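Local coordinates for protein suppressor of fused homolog (PDB 6LPH) that probably binds and sequesters DNA-binding transcription factors and binds nuclear localization sequences, this chain being the N-terminal part in complex with Fu, at residues A[26-31]-A[178-183]; A[58-63]-A[227-232]; A[108-113]-A[124-129]. All coordinates share one frame; numbering follows the deposited sequence.

All three contacts reach the same seven-stranded mixed sheet of the N-terminal part of the protein. Interactions 1 and 2 have centres about 12 Å apart and touch directly: Trp-229 packs on Pro-179 and Gln-180, and Tyr-29 lies against Tyr-58. Their segments alternate along the chain (26-31, 58-63, 178-183, 227-232), so the two closures interlock. Interaction 3 is nested inside both loops. Its centre lies about 20 Å from that of interaction 1 and about 13 Å from that of interaction 2, which it touches where Ala-109 meets Thr-232 and Lys-110 meets Asn-59. Together they join helix 16-28 and loops distant in sequence to the internal strands 54-60, 97-109 and 172-186.

Interaction 1 of 3, residues A[26-31]-A[178-183]; sequences GQVYPN and DPQLGC
Gln-180 and Leu-181, the residues that receive Val-28 and Tyr-29, both give their backbone N-H to one carboxylate oxygen, OD2 of Asp-178. Leu-181 N makes the shorter bond, 2.8 Å to OD2 of Asp-178, and comes from above the carboxylate plane; Gln-180 N makes a more bent one, with an N-H...O angle of 132°. Together these bonds define an Asx turn and Asx motif, placed where strand 172-186 is interrupted. Backbone bonds of Asp-178 and Gly-182 to the same residue, Phe-193, show that the loop bulges out of the sheet between them. Arg-107 adds a salt bridge to OD2 of Asp-178, where its charge would probably help keep the carboxylate ionised, and also donates to OE1 of Gln-180.

The bulge presents Gln-180 to the C-terminal end of helix 16-28. CG1 of Val-28 sits over a face of the Gln-180 amide, 3.6 Å from CD of Gln-180 and 3.4 Å from its NE2. Val-28 can do this because its CG1 is anti to the backbone N (chi1 169°), while CG2 turns to Leu-181. Tyr-29, the first residue to leave the helix, brings its phenol up to the same amide at a steep tilt, the planes being 76° apart. The OH of Tyr-29 is hydrogen-bonded to His-73, and Tyr-60 approaches NE2 of Gln-180 on the side of the amide away from Val-28, so the flat group is held between an aliphatic and an aromatic neighbour. The apolar remainder of the contact is a methyl meeting, CG2 of Val-28 lying 3.9 Å from CD2 of Leu-181.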
loop_
_atom_site.group_PDB
_atom_site.type_symbol
_atom_site.label_atom_id
_atom_site.label_comp_id
_atom_site.label_asym_id
_atom_site.label_seq_id
_atom_site.Cartn_x
_atom_site.Cartn_y
_atom_site.Cartn_z
ATOM N N GLY A 26 6.666 14.708 -3.642
ATOM C CA GLY A 26 6.423 16.168 -3.678
ATOM C C GLY A 26 5.946 16.685 -5.039
ATOM O O GLY A 26 5.179 17.671 -5.134
ATOM N N GLN A 27 6.382 16.012 -6.095
ATOM C CA GLN A 27 6.011 16.378 -7.463
ATOM C C GLN A 27 4.613 15.884 -7.774
ATOM O O GLN A 27 3.865 16.505 -8.537
ATOM C CB GLN A 27 6.956 15.707 -8.453
ATOM C CG GLN A 27 8.397 16.169 -8.347
ATOM C CD GLN A 27 8.677 17.445 -9.106
ATOM O OE1 GLN A 27 9.601 17.488 -9.914
ATOM N NE2 GLN A 27 7.904 18.486 -8.856
ATOM N N VAL A 28 4.277 14.739 -7.199
ATOM C CA VAL A 28 3.002 14.112 -7.454
ATOM C C VAL A 28 1.929 14.774 -6.565
ATOM O O VAL A 28 0.779 14.932 -6.964
ATOM C CB VAL A 28 3.105 12.577 -7.221
ATOM C CG1 VAL A 28 1.723 11.899 -7.206
ATOM C CG2 VAL A 28 3.949 11.942 -8.306
ATOM N N TYR A 29 2.318 15.196 -5.373
ATOM C CA TYR A 29 1.371 15.798 -4.424
ATOM C C TYR A 29 1.890 17.158 -3.988
ATOM O O TYR A 29 2.217 17.335 -2.808
ATOM C CB TYR A 29 1.230 14.902 -3.184
ATOM C CG TYR A 29 0.353 13.664 -3.367
ATOM C CD1 TYR A 29 0.928 12.373 -3.441
ATOM C CD2 TYR A 29 -1.035 13.776 -3.431
ATOM C CE1 TYR A 29 0.133 11.257 -3.596
ATOM C CE2 TYR A 29 -1.844 12.663 -3.596
ATOM C CZ TYR A 29 -1.251 11.404 -3.673
ATOM O OH TYR A 29 -2.030 10.278 -3.830
ATOM N N PRO A 30 1.987 18.126 -4.930
ATOM C CA PRO A 30 2.538 19.447 -4.574
ATOM C C PRO A 30 1.700 20.169 -3.510
ATOM O O PRO A 30 2.238 20.948 -2.716
ATOM C CB PRO A 30 2.498 20.220 -5.899
ATOM C CG PRO A 30 1.497 19.501 -6.753
ATOM C CD PRO A 30 1.570 18.060 -6.344
ATOM N N ASN A 31 0.408 19.874 -3.450
ATOM C CA ASN A 31 -0.462 20.529 -2.447
ATOM C C ASN A 31 -0.627 19.797 -1.123
ATOM O O ASN A 31 -1.436 20.200 -0.282
ATOM C CB ASN A 31 -1.803 20.882 -3.071
ATOM C CG ASN A 31 -1.629 21.694 -4.321
ATOM O OD1 ASN A 31 -0.943 22.709 -4.302
ATOM N ND2 ASN A 31 -2.187 21.227 -5.424
ATOM N N ASP A 178 2.010 1.050 -9.496
ATOM C CA ASP A 178 1.330 2.280 -9.077
ATOM C C ASP A 178 1.192 3.254 -10.270
ATOM O O ASP A 178 2.190 3.689 -10.822
ATOM C CB ASP A 178 2.066 2.937 -7.879
ATOM C CG ASP A 178 1.280 4.092 -7.282
ATOM O OD1 ASP A 178 0.907 3.974 -6.097
ATOM O OD2 ASP A 178 1.012 5.100 -7.995
ATOM N N PRO A 179 -0.052 3.593 -10.660
ATOM C CA PRO A 179 -0.305 4.389 -11.866
ATOM C C PRO A 179 0.276 5.816 -11.798
ATOM O O PRO A 179 0.646 6.378 -12.826
ATOM C CB PRO A 179 -1.849 4.433 -11.944
ATOM C CG PRO A 179 -2.305 4.240 -10.534
ATOM C CD PRO A 179 -1.289 3.332 -9.889
ATOM N N GLN A 180 0.336 6.392 -10.600
ATOM C CA GLN A 180 0.882 7.743 -10.385
ATOM C C GLN A 180 2.385 7.703 -10.219
ATOM O O GLN A 180 3.116 8.544 -10.767
ATOM C CB GLN A 180 0.363 8.282 -9.056
ATOM C CG GLN A 180 -0.560 9.417 -9.190
ATOM C CD GLN A 180 -1.144 9.807 -7.867
ATOM O OE1 GLN A 180 -1.235 8.987 -6.933
ATOM N NE2 GLN A 180 -1.548 11.069 -7.765
ATOM N N LEU A 181 2.848 6.756 -9.411
ATOM C CA LEU A 181 4.250 6.802 -8.968
ATOM C C LEU A 181 5.194 6.113 -9.931
ATOM O O LEU A 181 6.344 6.516 -10.044
ATOM C CB LEU A 181 4.424 6.247 -7.560
ATOM C CG LEU A 181 3.562 6.932 -6.491
ATOM C CD1 LEU A 181 3.897 6.382 -5.120
ATOM C CD2 LEU A 181 3.738 8.440 -6.548
ATOM N N GLY A 182 4.699 5.070 -10.599
ATOM C CA GLY A 182 5.500 4.330 -11.572
ATOM C C GLY A 182 6.795 3.773 -10.985
ATOM O O GLY A 182 6.808 3.169 -9.918
ATOM N N CYS A 183 7.903 3.983 -11.685
ATOM C CA CYS A 183 9.175 3.433 -11.245
ATOM C C CYS A 183 10.183 4.566 -11.393
ATOM O O CYS A 183 10.104 5.319 -12.347
ATOM C CB CYS A 183 9.561 2.226 -12.120
ATOM S SG CYS A 183 8.294 0.910 -12.219
#

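Interaction 2 of 3, residues A[58-63]-A[227-232]; sequences YNYPGD and GDWLVT
The Tyr-60 ring lies between two groups: on one face CZ3 of Trp-229 lies 3.5 Å from the ring plane, displaced from the ring centre, and on the opposite face CD of its own neighbour Pro-61 lies 3.9 Å from that plane. The phenol and the indole six-membered ring meet at an intermediate tilt, their planes inclined at 41° and their centroids 4.9 Å apart. Only two indole atoms do the touching. CZ3 is 3.5 Å from CZ of Tyr-60, while CH2 is nearest the hydroxyl, 3.5 Å from OH of Tyr-60. With no hydrogen bond between the segments, the contact is one of van der Waals packing.

Trp-229 occupies the third position of a type I beta turn that runs from Gly-227 to Leu-230 and is closed by a bond of 3.1 Å from Leu-230 N to Gly-227 O. This turn belongs to the long loop after helix 201-219, and the six-membered ring of the indole meets Tyr-60 at the end of strand 54-60. It also packs on Pro-179, Gln-180 and Arg-107, and the Trp-229 carbonyl accepts from Gln-195. Tyr-60 puts CG anti to its backbone N (chi1 -170°), which sets the phenol against the indole, and His-71 meets the same ring at about 40°.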
loop_
_atom_site.group_PDB
_atom_site.type_symbol
_atom_site.label_atom_id
_atom_site.label_comp_id
_atom_site.label_asym_id
_atom_site.label_seq_id
_atom_site.Cartn_x
_atom_site.Cartn_y
_atom_site.Cartn_z
ATOM N N TYR A 58 -1.693 9.879 2.020
ATOM C CA TYR A 58 -2.184 11.046 1.302
ATOM C C TYR A 58 -3.671 10.898 1.012
ATOM O O TYR A 58 -4.170 9.789 0.891
ATOM C CB TYR A 58 -1.449 11.190 -0.046
ATOM C CG TYR A 58 -0.014 11.635 0.055
ATOM C CD1 TYR A 58 1.041 10.694 0.112
ATOM C CD2 TYR A 58 0.304 12.995 0.093
ATOM C CE1 TYR A 58 2.365 11.104 0.211
ATOM C CE2 TYR A 58 1.634 13.420 0.152
ATOM C CZ TYR A 58 2.654 12.483 0.210
ATOM O OH TYR A 58 3.958 12.922 0.301
ATOM N N ASN A 59 -4.355 12.032 0.889
ATOM C CA ASN A 59 -5.703 12.057 0.341
ATOM C C ASN A 59 -5.623 12.263 -1.144
ATOM O O ASN A 59 -4.908 13.164 -1.604
ATOM C CB ASN A 59 -6.523 13.220 0.924
ATOM C CG ASN A 59 -7.957 13.225 0.409
ATOM O OD1 ASN A 59 -8.714 12.321 0.708
ATOM N ND2 ASN A 59 -8.321 14.226 -0.376
ATOM N N TYR A 60 -6.353 11.451 -1.900
ATOM C CA TYR A 60 -6.488 11.697 -3.336
ATOM C C TYR A 60 -7.959 12.006 -3.658
ATOM O O TYR A 60 -8.807 11.128 -3.505
ATOM C CB TYR A 60 -5.974 10.516 -4.193
ATOM C CG TYR A 60 -5.916 10.934 -5.647
ATOM C CD1 TYR A 60 -6.926 10.571 -6.545
ATOM C CD2 TYR A 60 -4.859 11.762 -6.117
ATOM C CE1 TYR A 60 -6.887 11.021 -7.891
ATOM C CE2 TYR A 60 -4.825 12.211 -7.436
ATOM C CZ TYR A 60 -5.835 11.843 -8.317
ATOM O OH TYR A 60 -5.793 12.289 -9.633
ATOM N N PRO A 61 -8.266 13.249 -4.108
ATOM C CA PRO A 61 -9.660 13.626 -4.342
ATOM C C PRO A 61 -10.377 12.810 -5.420
ATOM O O PRO A 61 -11.615 12.719 -5.398
ATOM C CB PRO A 61 -9.556 15.119 -4.775
ATOM C CG PRO A 61 -8.272 15.603 -4.176
ATOM C CD PRO A 61 -7.351 14.397 -4.308
ATOM N N GLY A 62 -9.629 12.250 -6.371
ATOM C CA GLY A 62 -10.251 11.465 -7.439
ATOM C C GLY A 62 -9.958 12.070 -8.798
ATOM O O GLY A 62 -9.216 13.065 -8.901
ATOM N N ASP A 63 -10.549 11.471 -9.828
ATOM C CA ASP A 63 -10.410 11.931 -11.207
ATOM C C ASP A 63 -11.566 11.305 -11.986
ATOM O O ASP A 63 -11.617 10.096 -12.171
ATOM C CB ASP A 63 -9.036 11.513 -11.766
ATOM C CG ASP A 63 -8.855 11.857 -13.226
ATOM O OD1 ASP A 63 -7.702 12.070 -13.623
ATOM O OD2 ASP A 63 -9.838 11.903 -13.988
ATOM N N GLY A 227 -11.702 0.898 -10.772
ATOM C CA GLY A 227 -11.402 1.888 -11.810
ATOM C C GLY A 227 -9.969 1.815 -12.334
ATOM O O GLY A 227 -9.205 0.872 -12.014
ATOM N N ASP A 228 -9.593 2.823 -13.124
ATOM C CA ASP A 228 -8.271 2.866 -13.767
ATOM C C ASP A 228 -7.104 2.634 -12.814
ATOM O O ASP A 228 -6.106 1.988 -13.179
ATOM C CB ASP A 228 -8.068 4.261 -14.330
ATOM C CG ASP A 228 -7.751 4.263 -15.763
ATOM O OD1 ASP A 228 -6.797 3.536 -16.151
ATOM O OD2 ASP A 228 -8.457 5.011 -16.511
ATOM N N TRP A 229 -7.209 3.177 -11.597
ATOM C CA TRP A 229 -6.081 3.128 -10.662
ATOM C C TRP A 229 -6.158 2.057 -9.622
ATOM O O TRP A 229 -5.392 2.095 -8.652
ATOM C CB TRP A 229 -5.912 4.466 -9.964
ATOM C CG TRP A 229 -5.332 5.548 -10.828
ATOM C CD1 TRP A 229 -5.167 5.560 -12.218
ATOM C CD2 TRP A 229 -4.878 6.860 -10.374
ATOM N NE1 TRP A 229 -4.640 6.753 -12.631
ATOM C CE2 TRP A 229 -4.440 7.581 -11.577
ATOM C CE3 TRP A 229 -4.796 7.490 -9.131
ATOM C CZ2 TRP A 229 -3.932 8.880 -11.512
ATOM C CZ3 TRP A 229 -4.273 8.800 -9.077
ATOM C CH2 TRP A 229 -3.862 9.471 -10.240
ATOM N N LEU A 230 -7.070 1.099 -9.818
ATOM C CA LEU A 230 -7.147 -0.116 -8.989
ATOM C C LEU A 230 -7.255 0.214 -7.494
ATOM O O LEU A 230 -6.478 -0.250 -6.674
ATOM C CB LEU A 230 -5.967 -1.059 -9.294
ATOM C CG LEU A 230 -5.995 -1.689 -10.701
ATOM C CD1 LEU A 230 -4.669 -2.354 -11.072
ATOM C CD2 LEU A 230 -7.163 -2.661 -10.862
ATOM N N VAL A 231 -8.230 1.045 -7.155
ATOM C CA VAL A 231 -8.486 1.378 -5.777
ATOM C C VAL A 231 -9.169 0.180 -5.119
ATOM O O VAL A 231 -10.105 -0.404 -5.679
ATOM C CB VAL A 231 -9.372 2.639 -5.680
ATOM C CG1 VAL A 231 -9.861 2.879 -4.240
ATOM C CG2 VAL A 231 -8.605 3.848 -6.227
ATOM N N THR A 232 -8.698 -0.178 -3.937
ATOM C CA THR A 232 -9.350 -1.251 -3.159
ATOM C C THR A 232 -10.511 -0.735 -2.300
ATOM O O THR A 232 -10.315 0.179 -1.492
ATOM C CB THR A 232 -8.328 -1.915 -2.230
ATOM O OG1 THR A 232 -7.265 -2.449 -3.019
ATOM C CG2 THR A 232 -8.979 -3.034 -1.374
#

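Interaction 3 of 3, residues A[108-113]-A[124-129]; sequences LAKTEI and KPQRPP
One hydrogen bond and one apolar touch join Lys-110 and Leu-108 to Gln-126 and Pro-129. The polar link runs from NZ of Lys-110 to OE1 of Gln-126 over 2.9 Å. The ammonium meets the amide oxygen end-on, the C=O...N angle being 178°, and the two side chains cross at about a right angle. Lys-110 reaches it with a chain extended beyond CG. Gln-126 instead has CG between the backbone N and carbonyl carbon (chi1 88°) and bends at chi2, which places OE1 at the ammonium.

NZ of Lys-110 also lies within hydrogen-bonding reach of OD1 of Asn-59, though the modelled separation is too short to trust in detail, and makes a cation-pi contact with Trp-72; together with Gln-126 these groups probably help to solvate the charged end of this buried residue. A methionine in its place would keep an apolar chain but remove the ammonium, and would probably leave OE1 of Gln-126 without this donor and its amide freer to turn.

The apolar part is a single approach, CD2 of Leu-108 to CG of Pro-129 at 4.0 Å, and it extends outward to Trp-131, on which Leu-108 packs at the start of helix 131-146.

Residues 125-129 have the backbone angles of polyproline II, the conformation expected of a proline-rich run; Arg-127 in it packs on the bound peptide. In 108-113 the chain passes from strand 97-109 into helix 112-120. Thr-111 caps that helix through its side chain, while its N donates to OE1 of Glu-114, consistent with a capping box.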
loop_
_atom_site.group_PDB
_atom_site.type_symbol
_atom_site.label_atom_id
_atom_site.label_comp_id
_atom_site.label_asym_id
_atom_site.label_seq_id
_atom_site.Cartn_x
_atom_site.Cartn_y
_atom_site.Cartn_z
ATOM N N LEU A 108 -6.947 3.059 -0.921
ATOM C CA LEU A 108 -8.096 2.586 -0.131
ATOM C C LEU A 108 -9.328 3.503 -0.270
ATOM O O LEU A 108 -9.285 4.676 0.107
ATOM C CB LEU A 108 -7.673 2.417 1.318
ATOM C CG LEU A 108 -8.829 2.138 2.315
ATOM C CD1 LEU A 108 -9.475 0.790 2.036
ATOM C CD2 LEU A 108 -8.302 2.211 3.753
ATOM N N ALA A 109 -10.421 2.957 -0.810
ATOM C CA ALA A 109 -11.638 3.732 -1.064
ATOM C C ALA A 109 -12.210 4.263 0.243
ATOM O O ALA A 109 -12.229 3.564 1.263
ATOM C CB ALA A 109 -12.683 2.884 -1.809
ATOM N N LYS A 110 -12.626 5.526 0.222
ATOM C CA LYS A 110 -13.274 6.117 1.370
ATOM C C LYS A 110 -14.616 5.454 1.478
ATOM O O LYS A 110 -15.258 5.171 0.465
ATOM C CB LYS A 110 -13.428 7.641 1.215
ATOM C CG LYS A 110 -12.081 8.364 1.135
ATOM C CD LYS A 110 -12.240 9.846 1.379
ATOM C CE LYS A 110 -10.937 10.555 1.047
ATOM N NZ LYS A 110 -11.078 12.037 1.127
ATOM N N THR A 111 -15.032 5.194 2.705
ATOM C CA THR A 111 -16.317 4.565 2.963
ATOM C C THR A 111 -17.454 5.588 2.791
ATOM O O THR A 111 -17.197 6.792 2.702
ATOM C CB THR A 111 -16.341 4.018 4.393
ATOM O OG1 THR A 111 -16.080 5.092 5.307
ATOM C CG2 THR A 111 -15.286 2.927 4.573
ATOM N N GLU A 112 -18.702 5.118 2.742
ATOM C CA GLU A 112 -19.850 6.034 2.678
ATOM C C GLU A 112 -19.875 6.966 3.886
ATOM O O GLU A 112 -20.123 8.171 3.746
ATOM C CB GLU A 112 -21.183 5.283 2.535
ATOM C CG GLU A 112 -21.597 5.041 1.086
ATOM C CD GLU A 112 -20.724 4.010 0.377
ATOM O OE1 GLU A 112 -20.025 4.373 -0.604
ATOM O OE2 GLU A 112 -20.730 2.832 0.809
ATOM N N ILE A 113 -19.593 6.408 5.062
ATOM C CA ILE A 113 -19.499 7.191 6.298
ATOM C C ILE A 113 -18.465 8.333 6.176
ATOM O O ILE A 113 -18.785 9.501 6.446
ATOM C CB ILE A 113 -19.313 6.271 7.547
ATOM C CG1 ILE A 113 -18.167 6.718 8.462
ATOM C CG2 ILE A 113 -19.039 4.831 7.123
ATOM C CD1 ILE A 113 -18.374 8.036 9.170
ATOM N N LYS A 124 -12.139 19.895 11.538
ATOM C CA LYS A 124 -10.763 19.510 11.311
ATOM C C LYS A 124 -10.647 18.473 10.181
ATOM O O LYS A 124 -11.595 17.735 9.912
ATOM C CB LYS A 124 -10.137 19.014 12.621
ATOM C CG LYS A 124 -9.974 20.107 13.670
ATOM C CD LYS A 124 -8.596 20.100 14.317
ATOM C CE LYS A 124 -7.482 20.403 13.317
ATOM N NZ LYS A 124 -7.554 21.758 12.697
ATOM N N PRO A 125 -9.490 18.421 9.506
ATOM C CA PRO A 125 -9.400 17.498 8.365
ATOM C C PRO A 125 -9.553 16.039 8.831
ATOM O O PRO A 125 -8.899 15.661 9.787
ATOM C CB PRO A 125 -7.971 17.725 7.830
ATOM C CG PRO A 125 -7.455 18.934 8.522
ATOM C CD PRO A 125 -8.192 19.043 9.822
ATOM N N GLN A 126 -10.403 15.248 8.168
ATOM C CA GLN A 126 -10.558 13.810 8.449
ATOM C C GLN A 126 -9.221 13.014 8.381
ATOM O O GLN A 126 -8.433 13.168 7.460
ATOM C CB GLN A 126 -11.649 13.207 7.536
ATOM C CG GLN A 126 -11.175 12.707 6.175
ATOM C CD GLN A 126 -11.877 13.333 4.965
ATOM O OE1 GLN A 126 -11.653 12.924 3.792
ATOM N NE2 GLN A 126 -12.721 14.345 5.230
ATOM N N ARG A 127 -8.959 12.194 9.385
ATOM C CA ARG A 127 -7.722 11.402 9.470
ATOM C C ARG A 127 -7.843 10.126 8.599
ATOM O O ARG A 127 -8.870 9.481 8.619
ATOM C CB ARG A 127 -7.486 11.059 10.944
ATOM C CG ARG A 127 -6.123 10.472 11.300
ATOM C CD ARG A 127 -5.632 11.137 12.577
ATOM N NE ARG A 127 -5.785 12.586 12.434
ATOM C CZ ARG A 127 -5.718 13.466 13.419
ATOM N NH1 ARG A 127 -5.496 13.069 14.671
ATOM N NH2 ARG A 127 -5.880 14.754 13.145
ATOM N N PRO A 128 -6.810 9.770 7.816
ATOM C CA PRO A 128 -6.878 8.500 7.084
ATOM C C PRO A 128 -6.878 7.333 8.070
ATOM O O PRO A 128 -6.285 7.463 9.149
ATOM C CB PRO A 128 -5.548 8.452 6.307
ATOM C CG PRO A 128 -5.016 9.863 6.335
ATOM C CD PRO A 128 -5.530 10.471 7.600
ATOM N N PRO A 129 -7.512 6.200 7.712
ATOM C CA PRO A 129 -7.353 4.993 8.530
ATOM C C PRO A 129 -5.889 4.588 8.579
ATOM O O PRO A 129 -5.144 4.817 7.606
ATOM C CB PRO A 129 -8.154 3.940 7.771
ATOM C CG PRO A 129 -9.027 4.671 6.825
ATOM C CD PRO A 129 -8.308 5.943 6.499
#